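Local coordinates for protein calmodulin binding transcription activator 1 (Homo sapiens, PDB 2CXK) that activates transcription and is seen here through its TIG/IPT domain, an immunoglobulin-like module found in transcription factors, at the interface of chains A and B. Sequence-based numbering; all coordinates share one arbitrary frame. Chains: chain A/B, calmodulin binding transcription activator 1.

The interface of chains A and B. Residues chain A 10-13; chain B 24, 26, 52, 58.
A:Asp11 and B:Lys24 reach toward each other tip to tip, forming a salt bridge of 2.7 Å between carboxylate OD1 and ammonium NZ. Aspartate suits because its short carboxylate accepts two donors at OD1: the lysine on the syn lone pair and, on the anti, the backbone N of A:Tyr12 at 2.9 Å, which restrains the carboxylate's rotation. Lysine's long chain, bent at chi3 (73°), carries a multivalent donor across the interface. NZ also bonds A:Tyr12 O at 3.0 Å, tilted from the carbonyl plane, and a water over the tyrosine ring. The other carboxylate oxygen, OD2, meets CD of B:Arg58 at 3.6 Å and methyl CD1 of B:Ile52 at 3.8 Å, both side chains crossing the aspartate at about a right angle. Carboxylate and guanidinium planes stand 80° apart, not paired flat, though NH2, 4.3 Å from OD2, may add long-range attraction. An alanine in place of A:Asp11 would probably leave the B:Lys24 ammonium without its charged mate and open a gap beside B:Leu26. That leucine supplies branched apolar bulk, its CG 3.6 Å from CB of A:Ser13. Small and polar, the serine admits this packing while OG, anti to the backbone N (chi1 -176°), joins B:Lys24 O through a water. Branched B:Ile52 also slides past A:Thr10, methyl CG2 against threonine CB. Repeated by two-fold symmetry, this patch helps pair two TIG domains in the crystal; the structure alone does not show that CAMTA1 dimerises this way.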
ATOM      1  N   THR A  10     -10.774   1.060  -1.462  1.00 13.25           N
ATOM      2  CA  THR A  10     -10.442   2.178  -2.341  1.00 12.61           C
ATOM      3  C   THR A  10      -9.143   1.925  -3.115  1.00 13.71           C
ATOM      4  O   THR A  10      -8.994   2.386  -4.242  1.00 14.14           O
ATOM      5  CB  THR A  10     -10.345   3.512  -1.556  1.00 13.88           C
ATOM      6  OG1 THR A  10      -9.535   3.341  -0.391  1.00 15.24           O
ATOM      7  CG2 THR A  10     -11.737   3.975  -1.132  1.00 13.05           C
ATOM      8  N   ASP A  11      -8.222   1.177  -2.514  1.00 11.78           N
ATOM      9  CA  ASP A  11      -6.953   0.840  -3.161  1.00 12.43           C
ATOM     10  C   ASP A  11      -6.234  -0.216  -2.320  1.00 11.26           C
ATOM     11  O   ASP A  11      -6.619  -0.489  -1.185  1.00 10.87           O
ATOM     12  CB  ASP A  11      -6.059   2.079  -3.279  1.00 12.29           C
ATOM     13  CG  ASP A  11      -5.257   2.104  -4.573  1.00 14.98           C
ATOM     14  OD1 ASP A  11      -4.847   1.029  -5.060  1.00 15.53           O
ATOM     15  OD2 ASP A  11      -5.035   3.208  -5.106  1.00 16.51           O
ATOM     16  N   TYR A  12      -5.205  -0.823  -2.897  1.00  9.67           N
ATOM     17  CA  TYR A  12      -4.412  -1.825  -2.208  1.00 10.19           C
ATOM     18  C   TYR A  12      -3.093  -1.953  -2.954  1.00  9.18           C
ATOM     19  O   TYR A  12      -3.048  -1.767  -4.167  1.00 11.72           O
ATOM     20  CB  TYR A  12      -5.137  -3.174  -2.158  1.00  9.85           C
ATOM     21  CG  TYR A  12      -5.621  -3.717  -3.488  1.00 11.50           C
ATOM     22  CD1 TYR A  12      -6.692  -3.129  -4.157  1.00  9.20           C
ATOM     23  CD2 TYR A  12      -5.062  -4.874  -4.032  1.00 10.06           C
ATOM     24  CE1 TYR A  12      -7.203  -3.685  -5.325  1.00 12.23           C
ATOM     25  CE2 TYR A  12      -5.567  -5.440  -5.203  1.00  9.76           C
ATOM     26  CZ  TYR A  12      -6.638  -4.844  -5.841  1.00 10.88           C
ATOM     27  OH  TYR A  12      -7.175  -5.422  -6.976  1.00 11.16           O
ATOM     28  N   SER A  13      -2.028  -2.274  -2.227  1.00 10.80           N
ATOM     29  CA  SER A  13      -0.704  -2.365  -2.827  1.00 10.50           C
ATOM     30  C   SER A  13       0.230  -3.245  -2.002  1.00 11.72           C
ATOM     31  O   SER A  13       0.279  -3.130  -0.774  1.00 13.10           O
ATOM     32  CB  SER A  13      -0.114  -0.953  -2.921  1.00 11.11           C
ATOM     33  OG  SER A  13       1.139  -0.970  -3.577  1.00 14.16           O
TER
ATOM     34  N   LYS B  24       3.131   1.281  -8.797  1.00 13.30           N
ATOM     35  CA  LYS B  24       2.288   2.037  -7.886  1.00 12.72           C
ATOM     36  C   LYS B  24       2.774   1.852  -6.457  1.00 11.53           C
ATOM     37  O   LYS B  24       3.083   0.739  -6.034  1.00  8.97           O
ATOM     38  CB  LYS B  24       0.825   1.580  -7.950  1.00 15.13           C
ATOM     39  CG  LYS B  24      -0.014   2.242  -6.858  1.00 17.22           C
ATOM     40  CD  LYS B  24      -1.454   1.809  -6.887  1.00 17.28           C
ATOM     41  CE  LYS B  24      -1.607   0.388  -6.374  1.00 18.90           C
ATOM     42  NZ  LYS B  24      -2.996  -0.076  -6.616  1.00 17.39           N
ATOM     43  N   LEU B  26       1.764   3.053  -2.401  1.00  9.78           N
ATOM     44  CA  LEU B  26       0.844   3.743  -1.510  1.00  7.84           C
ATOM     45  C   LEU B  26       1.681   4.156  -0.313  1.00  8.32           C
ATOM     46  O   LEU B  26       2.485   3.373   0.179  1.00 10.31           O
ATOM     47  CB  LEU B  26      -0.297   2.822  -1.044  1.00  7.60           C
ATOM     48  CG  LEU B  26      -1.293   2.364  -2.113  1.00  8.97           C
ATOM     49  CD1 LEU B  26      -2.386   1.554  -1.441  1.00 11.50           C
ATOM     50  CD2 LEU B  26      -1.902   3.569  -2.853  1.00 11.15           C
ATOM     51  N   ILE B  52      -5.769   9.518  -2.253  1.00 18.23           N
ATOM     52  CA  ILE B  52      -6.851   8.561  -2.501  1.00 18.98           C
ATOM     53  C   ILE B  52      -7.991   8.835  -1.532  1.00 18.04           C
ATOM     54  O   ILE B  52      -9.166   8.786  -1.894  1.00 18.38           O
ATOM     55  CB  ILE B  52      -6.360   7.108  -2.293  1.00 19.91           C
ATOM     56  CG1 ILE B  52      -5.279   6.777  -3.316  1.00 20.53           C
ATOM     57  CG2 ILE B  52      -7.528   6.134  -2.385  1.00 19.77           C
ATOM     58  CD1 ILE B  52      -5.730   6.931  -4.759  1.00 20.74           C
ATOM     59  N   ARG B  58      -1.135   8.019  -3.291  1.00 11.11           N
ATOM     60  CA  ARG B  58      -0.754   7.066  -4.319  1.00 12.16           C
ATOM     61  C   ARG B  58       0.132   7.778  -5.333  1.00 12.11           C
ATOM     62  O   ARG B  58      -0.124   8.924  -5.696  1.00 11.38           O
ATOM     63  CB  ARG B  58      -1.990   6.515  -5.044  1.00 12.97           C
ATOM     64  CG  ARG B  58      -1.675   5.541  -6.183  1.00 15.27           C
ATOM     65  CD  ARG B  58      -2.899   5.330  -7.092  1.00 18.28           C
ATOM     66  NE  ARG B  58      -3.209   6.536  -7.855  1.00 23.03           N
ATOM     67  CZ  ARG B  58      -4.366   6.766  -8.468  1.00 24.99           C
ATOM     68  NH1 ARG B  58      -4.549   7.898  -9.136  1.00 26.46           N
ATOM     69  NH2 ARG B  58      -5.341   5.869  -8.411  1.00 24.62           N
TER
HETATM   70  O   HOH W   1       2.249  -1.788  -6.407  1.00 20.79           O
HETATM   71  O   HOH W   2      -4.417  -2.482  -6.953  1.00 27.06           O